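Local coordinates for geranyltranstransferase (Methylococcus capsulatus, PDB 3TS7), which probably makes farnesyl diphosphate, the C15 isoprenoid precursor, by magnesium-dependent head-to-tail condensation of allylic diphosphates with isopentenyl diphosphate, at residues Arg14-Arg19 with Leu57-Gly62; Pro29-Met34 with Leu38-Arg43; Ile148-Lys153 with Ser195-Cys200. All blocks are in the same frame, centred on the assembly; numbering follows the deposited sequence.

Contact 1 (Arg14-Arg19 with Leu57-Gly62); sequences RSSQER and LTYATG
Tyr-59 reaches from helix 53-65 to helix 5-27, and two side chains one helical turn apart, Ser-16 and Arg-19, receive it at different points along the ring. Near the root, Ser-16 CB lies 3.9 Å from Tyr-59 CD2; Ser-16 OG, also near the tyrosine CB, is hydrogen-bonded to the carbonyl of Phe-12 in its own helix. At the far end the extended aliphatic part of Arg-19 crosses the phenol obliquely, with CD 4.1 Å from Tyr-59 CZ. The guanidinium and ring planes stand 72° apart, so the two groups do not lie flat on each other. With CG anti to the backbone N (chi1 -179°), the Arg-19 chain runs out past the hydroxyl, and its NE forms a salt bridge to Asp-73, the same carboxylate that is hydrogen-bonded to Tyr-59 OH; NH2 pairs with Asp-70. Asp-73 thus ties the two side-chain ends together. With a phenylalanine in place of Tyr-59, Asp-73 would probably lose its hydrogen bond to the phenol, and the far end of the ring its tie to the Arg-19 site. The result is a buried helix-helix packing contact, carried by one tyrosine with a polar end, within the all-helical isoprenoid synthase fold.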
ATOM      1  N   ARG B  14      -4.051  27.450  -8.172  1.00 45.64           N
ATOM      2  CA  ARG B  14      -2.664  27.860  -7.983  1.00 50.51           C
ATOM      3  C   ARG B  14      -2.279  27.746  -6.513  1.00 48.74           C
ATOM      4  O   ARG B  14      -1.265  27.139  -6.188  1.00 51.43           O
ATOM      5  CB  ARG B  14      -2.469  29.298  -8.476  1.00 56.23           C
ATOM      6  CG  ARG B  14      -1.032  29.832  -8.381  1.00 69.20           C
ATOM      7  CD  ARG B  14      -1.011  31.342  -8.109  1.00 86.09           C
ATOM      8  NE  ARG B  14      -1.473  31.674  -6.756  1.00 93.20           N
ATOM      9  CZ  ARG B  14      -0.680  32.001  -5.734  1.00 95.79           C
ATOM     10  NH1 ARG B  14      -1.211  32.278  -4.551  1.00 90.64           N
ATOM     11  NH2 ARG B  14       0.641  32.061  -5.887  1.00 94.89           N
ATOM     12  N   SER B  15      -3.123  28.298  -5.644  1.00 43.37           N
ATOM     13  CA  SER B  15      -2.915  28.262  -4.202  1.00 49.55           C
ATOM     14  C   SER B  15      -2.895  26.837  -3.609  1.00 49.89           C
ATOM     15  O   SER B  15      -2.036  26.524  -2.788  1.00 51.10           O
ATOM     16  CB  SER B  15      -3.951  29.146  -3.502  1.00 45.12           C
ATOM     17  OG  SER B  15      -3.979  28.893  -2.115  1.00 54.25           O
ATOM     18  N   SER B  16      -3.827  25.979  -4.032  1.00 44.71           N
ATOM     19  CA  SER B  16      -3.888  24.598  -3.538  1.00 42.24           C
ATOM     20  C   SER B  16      -2.706  23.752  -3.998  1.00 41.98           C
ATOM     21  O   SER B  16      -2.228  22.892  -3.256  1.00 45.97           O
ATOM     22  CB  SER B  16      -5.204  23.923  -3.932  1.00 42.99           C
ATOM     23  OG  SER B  16      -6.289  24.500  -3.238  1.00 43.24           O
ATOM     24  N   GLN B  17      -2.235  24.008  -5.215  1.00 40.37           N
ATOM     25  CA  GLN B  17      -1.086  23.296  -5.755  1.00 46.17           C
ATOM     26  C   GLN B  17       0.203  23.625  -4.992  1.00 48.14           C
ATOM     27  O   GLN B  17       1.046  22.752  -4.803  1.00 49.01           O
ATOM     28  CB  GLN B  17      -0.927  23.575  -7.247  1.00 40.74           C
ATOM     29  CG  GLN B  17      -1.938  22.820  -8.104  1.00 51.60           C
ATOM     30  CD  GLN B  17      -1.873  23.201  -9.575  1.00 62.47           C
ATOM     31  OE1 GLN B  17      -1.374  24.265  -9.929  1.00 57.63           O
ATOM     32  NE2 GLN B  17      -2.386  22.329 -10.437  1.00 65.99           N
ATOM     33  N   GLU B  18       0.342  24.873  -4.550  1.00 47.84           N
ATOM     34  CA  GLU B  18       1.465  25.260  -3.700  1.00 48.38           C
ATOM     35  C   GLU B  18       1.337  24.686  -2.291  1.00 47.25           C
ATOM     36  O   GLU B  18       2.326  24.207  -1.725  1.00 45.21           O
ATOM     37  CB  GLU B  18       1.600  26.780  -3.651  1.00 52.56           C
ATOM     38  CG  GLU B  18       2.143  27.384  -4.951  1.00 56.64           C
ATOM     39  CD  GLU B  18       1.825  28.873  -5.107  1.00 76.73           C
ATOM     40  OE1 GLU B  18       1.361  29.506  -4.130  1.00 78.03           O
ATOM     41  OE2 GLU B  18       2.040  29.411  -6.219  1.00 68.61           O
ATOM     42  N   ARG B  19       0.123  24.723  -1.742  1.00 47.37           N
ATOM     43  CA  ARG B  19      -0.160  24.176  -0.411  1.00 44.47           C
ATOM     44  C   ARG B  19       0.068  22.660  -0.350  1.00 45.61           C
ATOM     45  O   ARG B  19       0.671  22.161   0.605  1.00 43.04           O
ATOM     46  CB  ARG B  19      -1.574  24.526   0.043  1.00 42.38           C
ATOM     47  CG  ARG B  19      -1.911  24.007   1.415  1.00 36.51           C
ATOM     48  CD  ARG B  19      -3.358  24.218   1.755  1.00 46.27           C
ATOM     49  NE  ARG B  19      -3.621  23.769   3.121  1.00 40.22           N
ATOM     50  CZ  ARG B  19      -3.898  24.568   4.141  1.00 50.46           C
ATOM     51  NH1 ARG B  19      -3.979  25.883   3.956  1.00 45.88           N
ATOM     52  NH2 ARG B  19      -4.115  24.047   5.346  1.00 40.10           N
ATOM     53  N   LEU B  57      -9.584  18.060  -5.891  1.00 34.37           N
ATOM     54  CA  LEU B  57     -10.880  17.511  -5.506  1.00 33.99           C
ATOM     55  C   LEU B  57     -11.058  17.435  -3.995  1.00 36.44           C
ATOM     56  O   LEU B  57     -12.117  17.768  -3.497  1.00 33.71           O
ATOM     57  CB  LEU B  57     -11.094  16.129  -6.115  1.00 35.67           C
ATOM     58  CG  LEU B  57     -11.390  16.176  -7.614  1.00 44.36           C
ATOM     59  CD1 LEU B  57     -11.249  14.781  -8.195  1.00 33.18           C
ATOM     60  CD2 LEU B  57     -12.789  16.743  -7.844  1.00 41.71           C
ATOM     61  N   THR B  58     -10.031  16.993  -3.260  1.00 31.07           N
ATOM     62  CA  THR B  58     -10.126  16.963  -1.796  1.00 31.11           C
ATOM     63  C   THR B  58     -10.311  18.384  -1.214  1.00 28.88           C
ATOM     64  O   THR B  58     -11.237  18.620  -0.433  1.00 33.75           O
ATOM     65  CB  THR B  58      -8.903  16.261  -1.156  1.00 32.10           C
ATOM     66  OG1 THR B  58      -8.810  14.924  -1.680  1.00 30.79           O
ATOM     67  CG2 THR B  58      -9.075  16.177   0.354  1.00 30.71           C
ATOM     68  N   TYR B  59      -9.444  19.308  -1.609  1.00 28.91           N
ATOM     69  CA  TYR B  59      -9.516  20.671  -1.092  1.00 36.58           C
ATOM     70  C   TYR B  59     -10.819  21.364  -1.520  1.00 36.69           C
ATOM     71  O   TYR B  59     -11.472  22.008  -0.708  1.00 32.41           O
ATOM     72  CB  TYR B  59      -8.301  21.490  -1.532  1.00 40.14           C
ATOM     73  CG  TYR B  59      -6.978  21.133  -0.845  1.00 37.16           C
ATOM     74  CD1 TYR B  59      -6.859  21.115   0.552  1.00 39.86           C
ATOM     75  CD2 TYR B  59      -5.843  20.861  -1.607  1.00 39.80           C
ATOM     76  CE1 TYR B  59      -5.628  20.808   1.167  1.00 38.43           C
ATOM     77  CE2 TYR B  59      -4.628  20.557  -1.014  1.00 42.35           C
ATOM     78  CZ  TYR B  59      -4.527  20.537   0.370  1.00 39.57           C
ATOM     79  OH  TYR B  59      -3.300  20.230   0.908  1.00 41.77           O
ATOM     80  N   ALA B  60     -11.219  21.197  -2.780  1.00 38.06           N
ATOM     81  CA  ALA B  60     -12.445  21.853  -3.268  1.00 35.31           C
ATOM     82  C   ALA B  60     -13.688  21.310  -2.605  1.00 32.21           C
ATOM     83  O   ALA B  60     -14.589  22.072  -2.283  1.00 35.74           O
ATOM     84  CB  ALA B  60     -12.559  21.749  -4.798  1.00 34.97           C
ATOM     85  N   THR B  61     -13.739  19.996  -2.396  1.00 28.82           N
ATOM     86  CA  THR B  61     -14.858  19.382  -1.685  1.00 30.88           C
ATOM     87  C   THR B  61     -14.926  19.890  -0.242  1.00 35.43           C
ATOM     88  O   THR B  61     -15.996  20.224   0.246  1.00 34.04           O
ATOM     89  CB  THR B  61     -14.746  17.839  -1.683  1.00 29.79           C
ATOM     90  OG1 THR B  61     -14.757  17.371  -3.038  1.00 40.19           O
ATOM     91  CG2 THR B  61     -15.881  17.195  -0.914  1.00 29.97           C
ATOM     92  N   GLY B  62     -13.778  19.966   0.428  1.00 36.18           N
ATOM     93  CA  GLY B  62     -13.736  20.434   1.817  1.00 36.16           C
ATOM     94  C   GLY B  62     -14.248  21.854   1.992  1.00 32.93           C
ATOM     95  O   GLY B  62     -15.016  22.138   2.917  1.00 38.00           O
TER

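Contact 2 (Pro29-Met34 with Leu38-Arg43); sequences PAADRM and LHQAMR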
ATOM      1  N   PRO B  29      10.004  11.394   3.489  1.00 44.88           N
ATOM      2  CA  PRO B  29      11.269  11.265   4.237  1.00 45.65           C
ATOM      3  C   PRO B  29      12.412  11.963   3.491  1.00 44.52           C
ATOM      4  O   PRO B  29      12.475  11.886   2.261  1.00 45.50           O
ATOM      5  CB  PRO B  29      11.502   9.752   4.294  1.00 44.68           C
ATOM      6  CG  PRO B  29      10.154   9.123   3.979  1.00 50.77           C
ATOM      7  CD  PRO B  29       9.493  10.085   3.035  1.00 38.36           C
ATOM      8  N   ALA B  30      13.287  12.630   4.243  1.00 43.81           N
ATOM      9  CA  ALA B  30      14.344  13.497   3.702  1.00 46.08           C
ATOM     10  C   ALA B  30      15.294  12.838   2.698  1.00 47.62           C
ATOM     11  O   ALA B  30      15.639  11.658   2.823  1.00 50.05           O
ATOM     12  CB  ALA B  30      15.146  14.103   4.831  1.00 42.72           C
ATOM     13  N   ALA B  31      15.726  13.642   1.731  1.00 48.52           N
ATOM     14  CA  ALA B  31      16.611  13.234   0.637  1.00 54.52           C
ATOM     15  C   ALA B  31      18.018  12.851   1.119  1.00 58.89           C
ATOM     16  O   ALA B  31      18.715  12.069   0.460  1.00 54.89           O
ATOM     17  CB  ALA B  31      16.703  14.356  -0.398  1.00 48.31           C
ATOM     18  N   ASP B  32      18.417  13.410   2.263  1.00 59.48           N
ATOM     19  CA  ASP B  32      19.740  13.159   2.847  1.00 63.04           C
ATOM     20  C   ASP B  32      19.752  12.131   3.997  1.00 64.66           C
ATOM     21  O   ASP B  32      20.790  11.899   4.618  1.00 68.29           O
ATOM     22  CB  ASP B  32      20.410  14.479   3.272  1.00 58.09           C
ATOM     23  CG  ASP B  32      19.665  15.213   4.390  1.00 59.41           C
ATOM     24  OD1 ASP B  32      20.084  16.347   4.687  1.00 70.12           O
ATOM     25  OD2 ASP B  32      18.685  14.698   4.980  1.00 63.17           O
ATOM     26  N   ARG B  33      18.600  11.535   4.290  1.00 59.26           N
ATOM     27  CA  ARG B  33      18.538  10.506   5.306  1.00 58.70           C
ATOM     28  C   ARG B  33      18.434   9.139   4.658  1.00 62.05           C
ATOM     29  O   ARG B  33      17.983   9.008   3.512  1.00 58.98           O
ATOM     30  CB  ARG B  33      17.401  10.765   6.295  1.00 57.40           C
ATOM     31  CG  ARG B  33      17.530  12.103   6.989  1.00 64.40           C
ATOM     32  CD  ARG B  33      16.613  12.223   8.192  1.00 71.79           C
ATOM     33  NE  ARG B  33      17.158  11.531   9.358  1.00 81.48           N
ATOM     34  CZ  ARG B  33      18.027  12.061  10.218  1.00 85.52           C
ATOM     35  NH1 ARG B  33      18.469  13.303  10.061  1.00 88.13           N
ATOM     36  NH2 ARG B  33      18.459  11.342  11.243  1.00 85.52           N
ATOM     37  N   MET B  34      18.879   8.131   5.399  1.00 61.60           N
ATOM     38  CA  MET B  34      18.965   6.756   4.924  1.00 65.40           C
ATOM     39  C   MET B  34      17.575   6.108   4.907  1.00 61.21           C
ATOM     40  O   MET B  34      16.787   6.355   5.824  1.00 61.08           O
ATOM     41  CB  MET B  34      19.897   5.980   5.862  1.00 68.58           C
ATOM     42  CG  MET B  34      20.526   4.733   5.271  1.00 79.98           C
ATOM     43  SD  MET B  34      21.884   4.103   6.280  1.00 93.64           S
ATOM     44  CE  MET B  34      23.168   5.327   5.964  1.00 89.24           C
ATOM     45  N   LEU B  38      16.440   5.613  -2.378  1.00 51.43           N
ATOM     46  CA  LEU B  38      15.003   5.347  -2.246  1.00 48.96           C
ATOM     47  C   LEU B  38      14.210   6.617  -1.920  1.00 51.55           C
ATOM     48  O   LEU B  38      13.193   6.888  -2.561  1.00 53.58           O
ATOM     49  CB  LEU B  38      14.713   4.256  -1.204  1.00 44.26           C
ATOM     50  CG  LEU B  38      13.221   4.020  -0.906  1.00 44.92           C
ATOM     51  CD1 LEU B  38      12.531   3.323  -2.073  1.00 45.68           C
ATOM     52  CD2 LEU B  38      12.994   3.239   0.356  1.00 42.24           C
ATOM     53  N   HIS B  39      14.689   7.399  -0.954  1.00 45.65           N
ATOM     54  CA  HIS B  39      14.010   8.647  -0.568  1.00 44.09           C
ATOM     55  C   HIS B  39      13.978   9.677  -1.688  1.00 48.04           C
ATOM     56  O   HIS B  39      12.983  10.390  -1.863  1.00 47.67           O
ATOM     57  CB  HIS B  39      14.642   9.281   0.672  1.00 42.77           C
ATOM     58  CG  HIS B  39      14.398   8.524   1.942  1.00 45.25           C
ATOM     59  ND1 HIS B  39      15.065   8.811   3.113  1.00 50.28           N
ATOM     60  CD2 HIS B  39      13.574   7.485   2.224  1.00 47.68           C
ATOM     61  CE1 HIS B  39      14.653   7.992   4.066  1.00 46.57           C
ATOM     62  NE2 HIS B  39      13.746   7.178   3.553  1.00 45.76           N
ATOM     63  N   GLN B  40      15.067   9.751  -2.441  1.00 46.21           N
ATOM     64  CA  GLN B  40      15.170  10.687  -3.554  1.00 47.94           C
ATOM     65  C   GLN B  40      14.329  10.238  -4.755  1.00 49.04           C
ATOM     66  O   GLN B  40      13.896  11.070  -5.544  1.00 50.12           O
ATOM     67  CB  GLN B  40      16.631  10.874  -3.974  1.00 49.01           C
ATOM     68  CG  GLN B  40      17.466  11.717  -3.011  1.00 48.26           C
ATOM     69  CD  GLN B  40      18.953  11.422  -3.121  1.00 53.49           C
ATOM     70  OE1 GLN B  40      19.458  11.105  -4.197  1.00 55.80           O
ATOM     71  NE2 GLN B  40      19.659  11.513  -2.001  1.00 52.11           N
ATOM     72  N   ALA B  41      14.101   8.936  -4.886  1.00 43.67           N
ATOM     73  CA  ALA B  41      13.297   8.402  -5.980  1.00 47.93           C
ATOM     74  C   ALA B  41      11.807   8.688  -5.762  1.00 50.26           C
ATOM     75  O   ALA B  41      11.098   9.033  -6.709  1.00 46.72           O
ATOM     76  CB  ALA B  41      13.528   6.909  -6.138  1.00 43.20           C
ATOM     77  N   MET B  42      11.356   8.531  -4.515  1.00 46.86           N
ATOM     78  CA  MET B  42       9.995   8.890  -4.107  1.00 48.38           C
ATOM     79  C   MET B  42       9.732  10.376  -4.298  1.00 45.19           C
ATOM     80  O   MET B  42       8.705  10.761  -4.858  1.00 44.90           O
ATOM     81  CB  MET B  42       9.755   8.527  -2.647  1.00 44.94           C
ATOM     82  CG  MET B  42       9.962   7.081  -2.337  1.00 38.63           C
ATOM     83  SD  MET B  42       9.922   6.843  -0.546  1.00 56.97           S
ATOM     84  CE  MET B  42       8.313   6.200  -0.449  1.00 33.53           C
ATOM     85  N   ARG B  43      10.674  11.197  -3.845  1.00 41.95           N
ATOM     86  CA  ARG B  43      10.619  12.651  -4.012  1.00 45.83           C
ATOM     87  C   ARG B  43      10.676  13.112  -5.467  1.00 48.44           C
ATOM     88  O   ARG B  43      10.055  14.111  -5.819  1.00 46.56           O
ATOM     89  CB  ARG B  43      11.735  13.327  -3.219  1.00 46.91           C
ATOM     90  CG  ARG B  43      11.426  13.410  -1.747  1.00 50.50           C
ATOM     91  CD  ARG B  43      12.600  13.882  -0.916  1.00 41.76           C
ATOM     92  NE  ARG B  43      12.107  14.253   0.401  1.00 41.54           N
ATOM     93  CZ  ARG B  43      11.684  15.472   0.715  1.00 32.35           C
ATOM     94  NH1 ARG B  43      11.231  15.720   1.931  1.00 41.06           N
ATOM     95  NH2 ARG B  43      11.721  16.442  -0.196  1.00 44.32           N
TER
HETATM   96  O   HOH W   1      11.136  10.431   0.159  1.00 39.44           O
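His-39, the residue most deeply engaged here, lies beneath Pro-29: the proline CB sits 3.5 Å from the centroid of the imidazole, 12° off the ring normal, a CH-pi contact over one face. ND1 of the same ring meets Ala-30 O at the ring edge (2.9 Å) and Arg-33 O at a slant (3.0 Å), donating weak, bent hydrogen bonds to both. As these oxygens belong to the first and last residues of a type I beta turn, one N-H is shared, weakly, between the two ends of the turn. Ala-31, inside the turn, rests its methyl on Gln-40 CG at 3.8 Å. The extended Gln-40 chain then brings NE2 to Ala-31 O in a short, nearly straight bond of 2.7 Å, with the oxygen in the plane of the amide. Beyond the proline, Arg-43 NE donates to Pro-29 O at 3.0 Å, lying well above the carbonyl plane, while its NH2 has a salt bridge to Asp-25. A water also donates to Pro-29 O and to His-39 O, joining loop and helix backbones. The arrangement is that of an interhelical connection, a beta turn folded back on helix 36-46 and held mainly by side-chain donors to backbone carbonyls.

Contact 3 (Ile148-Lys153 with Ser195-Cys200); sequences IETLAK and SVRLAC
Segments 148-153 and 195-200 come nearest at Thr-150 and Leu-198, whose CA atoms are 7.4 Å apart, a separation bridged by side chains alone. Thr-150 is central to the contact, for its two branches meet different partners. Its hydroxyl accepts a hydrogen bond from Arg-197 NE at 2.9 Å, moderately bent at 143°, with the oxygen 15° out of the guanidinium plane. Since OG1 sits beside the backbone N (chi1 -70°), it also lies over the preceding turn, where it is hydrogen-bonded to Ala-146 O; one hydroxyl therefore serves both its own helix and the neighbouring one. Arg-197 arrives as an extended chain that runs past the threonine at a slant, and its CD packs 3.9 Å from Thr-150 CG2. That methyl also meets Leu-198 CD2 at 4.0 Å, the two side chains lying alongside and running opposite ways. Polar and apolar contacts are thus set next to each other on one short side chain. Around this pair, helix 73-90 lines the Leu-151 and Leu-198 side through Val-79, and helix 208-237 brings Phe-211 against Arg-197. Helix 113-133 backs segment 148-153, and His-129 of the second subunit is hydrogen-bonded to Glu-149, so that helix 141-155 stands between helix 177-201 of its own chain and the partner subunit.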
ATOM      1  N   ILE B 148      -9.307   5.370   6.077  1.00 31.08           N
ATOM      2  CA  ILE B 148      -8.339   4.303   5.760  1.00 33.46           C
ATOM      3  C   ILE B 148      -9.029   3.236   4.926  1.00 25.89           C
ATOM      4  O   ILE B 148      -8.519   2.857   3.861  1.00 30.91           O
ATOM      5  CB  ILE B 148      -7.711   3.687   7.041  1.00 35.35           C
ATOM      6  CG1 ILE B 148      -6.879   4.749   7.779  1.00 33.57           C
ATOM      7  CG2 ILE B 148      -6.861   2.459   6.688  1.00 30.91           C
ATOM      8  CD1 ILE B 148      -6.760   4.518   9.272  1.00 41.64           C
ATOM      9  N   GLU B 149     -10.201   2.793   5.384  1.00 28.85           N
ATOM     10  CA  GLU B 149     -10.997   1.823   4.627  1.00 34.56           C
ATOM     11  C   GLU B 149     -11.319   2.309   3.228  1.00 36.56           C
ATOM     12  O   GLU B 149     -11.212   1.540   2.269  1.00 34.11           O
ATOM     13  CB  GLU B 149     -12.268   1.413   5.384  1.00 33.33           C
ATOM     14  CG  GLU B 149     -13.304   0.580   4.554  1.00 36.72           C
ATOM     15  CD  GLU B 149     -12.732  -0.669   3.842  1.00 57.03           C
ATOM     16  OE1 GLU B 149     -11.600  -1.122   4.139  1.00 48.91           O
ATOM     17  OE2 GLU B 149     -13.432  -1.204   2.954  1.00 42.69           O
ATOM     18  N   THR B 150     -11.670   3.593   3.118  1.00 32.11           N
ATOM     19  CA  THR B 150     -11.953   4.219   1.842  1.00 35.67           C
ATOM     20  C   THR B 150     -10.767   4.103   0.915  1.00 34.13           C
ATOM     21  O   THR B 150     -10.912   3.672  -0.241  1.00 32.01           O
ATOM     22  CB  THR B 150     -12.318   5.712   2.020  1.00 31.45           C
ATOM     23  OG1 THR B 150     -13.595   5.786   2.645  1.00 36.07           O
ATOM     24  CG2 THR B 150     -12.348   6.440   0.674  1.00 29.11           C
ATOM     25  N   LEU B 151      -9.584   4.459   1.418  1.00 27.46           N
ATOM     26  CA  LEU B 151      -8.399   4.464   0.564  1.00 29.89           C
ATOM     27  C   LEU B 151      -7.993   3.029   0.184  1.00 29.10           C
ATOM     28  O   LEU B 151      -7.578   2.770  -0.957  1.00 29.69           O
ATOM     29  CB  LEU B 151      -7.230   5.223   1.208  1.00 34.30           C
ATOM     30  CG  LEU B 151      -6.051   5.542   0.263  1.00 30.49           C
ATOM     31  CD1 LEU B 151      -6.380   6.624  -0.755  1.00 32.41           C
ATOM     32  CD2 LEU B 151      -4.832   5.973   1.085  1.00 39.69           C
ATOM     33  N   ALA B 152      -8.146   2.101   1.117  1.00 28.72           N
ATOM     34  CA  ALA B 152      -7.756   0.724   0.858  1.00 30.35           C
ATOM     35  C   ALA B 152      -8.675   0.094  -0.191  1.00 36.31           C
ATOM     36  O   ALA B 152      -8.192  -0.564  -1.087  1.00 32.89           O
ATOM     37  CB  ALA B 152      -7.767  -0.080   2.122  1.00 26.25           C
ATOM     38  N   LYS B 153      -9.986   0.348  -0.101  1.00 36.39           N
ATOM     39  CA  LYS B 153     -10.950  -0.219  -1.044  1.00 38.79           C
ATOM     40  C   LYS B 153     -10.775   0.392  -2.432  1.00 41.33           C
ATOM     41  O   LYS B 153     -10.820  -0.328  -3.446  1.00 37.84           O
ATOM     42  CB  LYS B 153     -12.383  -0.053  -0.527  1.00 41.68           C
ATOM     43  CG  LYS B 153     -13.413  -1.041  -1.105  1.00 59.25           C
ATOM     44  CD  LYS B 153     -14.815  -0.427  -1.087  1.00 65.50           C
ATOM     45  CE  LYS B 153     -15.930  -1.468  -0.919  1.00 82.79           C
ATOM     46  NZ  LYS B 153     -16.528  -1.503   0.461  1.00 87.71           N
ATOM     47  N   SER B 195     -11.005  10.612  -3.166  1.00 25.51           N
ATOM     48  CA  SER B 195     -10.527  11.968  -2.858  1.00 36.99           C
ATOM     49  C   SER B 195     -11.639  12.868  -2.322  1.00 40.07           C
ATOM     50  O   SER B 195     -11.419  13.703  -1.435  1.00 33.82           O
ATOM     51  CB  SER B 195      -9.914  12.600  -4.094  1.00 36.22           C
ATOM     52  OG  SER B 195      -8.959  11.723  -4.632  1.00 55.13           O
ATOM     53  N   VAL B 196     -12.842  12.644  -2.844  1.00 34.80           N
ATOM     54  CA  VAL B 196     -14.009  13.404  -2.457  1.00 32.58           C
ATOM     55  C   VAL B 196     -14.568  12.889  -1.137  1.00 33.21           C
ATOM     56  O   VAL B 196     -14.905  13.690  -0.256  1.00 32.96           O
ATOM     57  CB  VAL B 196     -15.069  13.401  -3.615  1.00 32.06           C
ATOM     58  CG1 VAL B 196     -16.429  13.889  -3.133  1.00 30.68           C
ATOM     59  CG2 VAL B 196     -14.561  14.266  -4.739  1.00 26.67           C
ATOM     60  N   ARG B 197     -14.640  11.564  -0.996  1.00 27.58           N
ATOM     61  CA  ARG B 197     -15.173  10.950   0.198  1.00 27.63           C
ATOM     62  C   ARG B 197     -14.300  11.251   1.433  1.00 31.31           C
ATOM     63  O   ARG B 197     -14.838  11.445   2.520  1.00 29.25           O
ATOM     64  CB  ARG B 197     -15.341   9.446   0.003  1.00 30.73           C
ATOM     65  CG  ARG B 197     -15.745   8.699   1.249  1.00 35.52           C
ATOM     66  CD  ARG B 197     -16.155   7.271   0.956  1.00 30.52           C
ATOM     67  NE  ARG B 197     -16.369   6.520   2.192  1.00 31.14           N
ATOM     68  CZ  ARG B 197     -17.469   6.564   2.930  1.00 42.87           C
ATOM     69  NH1 ARG B 197     -18.491   7.339   2.580  1.00 40.44           N
ATOM     70  NH2 ARG B 197     -17.539   5.837   4.032  1.00 38.11           N
ATOM     71  N   LEU B 198     -12.976  11.303   1.253  1.00 30.39           N
ATOM     72  CA  LEU B 198     -12.064  11.626   2.364  1.00 35.94           C
ATOM     73  C   LEU B 198     -12.385  12.982   2.992  1.00 33.36           C
ATOM     74  O   LEU B 198     -12.431  13.102   4.227  1.00 33.10           O
ATOM     75  CB  LEU B 198     -10.608  11.635   1.897  1.00 28.34           C
ATOM     76  CG  LEU B 198      -9.974  10.275   1.530  1.00 36.13           C
ATOM     77  CD1 LEU B 198      -8.491  10.354   1.402  1.00 34.43           C
ATOM     78  CD2 LEU B 198     -10.339   9.283   2.547  1.00 30.15           C
ATOM     79  N   ALA B 199     -12.600  13.978   2.129  1.00 32.63           N
ATOM     80  CA  ALA B 199     -13.052  15.311   2.569  1.00 34.14           C
ATOM     81  C   ALA B 199     -14.373  15.256   3.314  1.00 34.74           C
ATOM     82  O   ALA B 199     -14.525  15.902   4.354  1.00 35.76           O
ATOM     83  CB  ALA B 199     -13.126  16.288   1.395  1.00 31.45           C
ATOM     84  N   CYS B 200     -15.326  14.482   2.792  1.00 29.49           N
ATOM     85  CA  CYS B 200     -16.598  14.294   3.459  1.00 29.91           C
ATOM     86  C   CYS B 200     -16.456  13.707   4.865  1.00 36.35           C
ATOM     87  O   CYS B 200     -17.146  14.143   5.793  1.00 34.41           O
ATOM     88  CB  CYS B 200     -17.538  13.441   2.598  1.00 34.35           C
ATOM     89  SG  CYS B 200     -18.093  14.276   1.056  1.00 34.30           S
TER

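How the contacts relate
From the N terminus, helix 5-27 enters contact 1 first, and the chain returns to it through helix 53-65, closing a loop of 37 residues. Contact 2 is nested inside that loop: it folds the connection after helix 5-27 onto helix 36-46, about 25 Å from contact 1 between centres. Contact 3 opens only after contact 1 has closed, and joins helix 141-155 to helix 177-201 in series. Contacts 1 and 3 nevertheless meet in space, where Thr-58 OG1 probably hydrogen-bonds to Ser-195 O and Thr-61 packs on Val-196 and Ala-199. Contact 2 does not touch either, but it shares with contact 3 an approach to the second subunit.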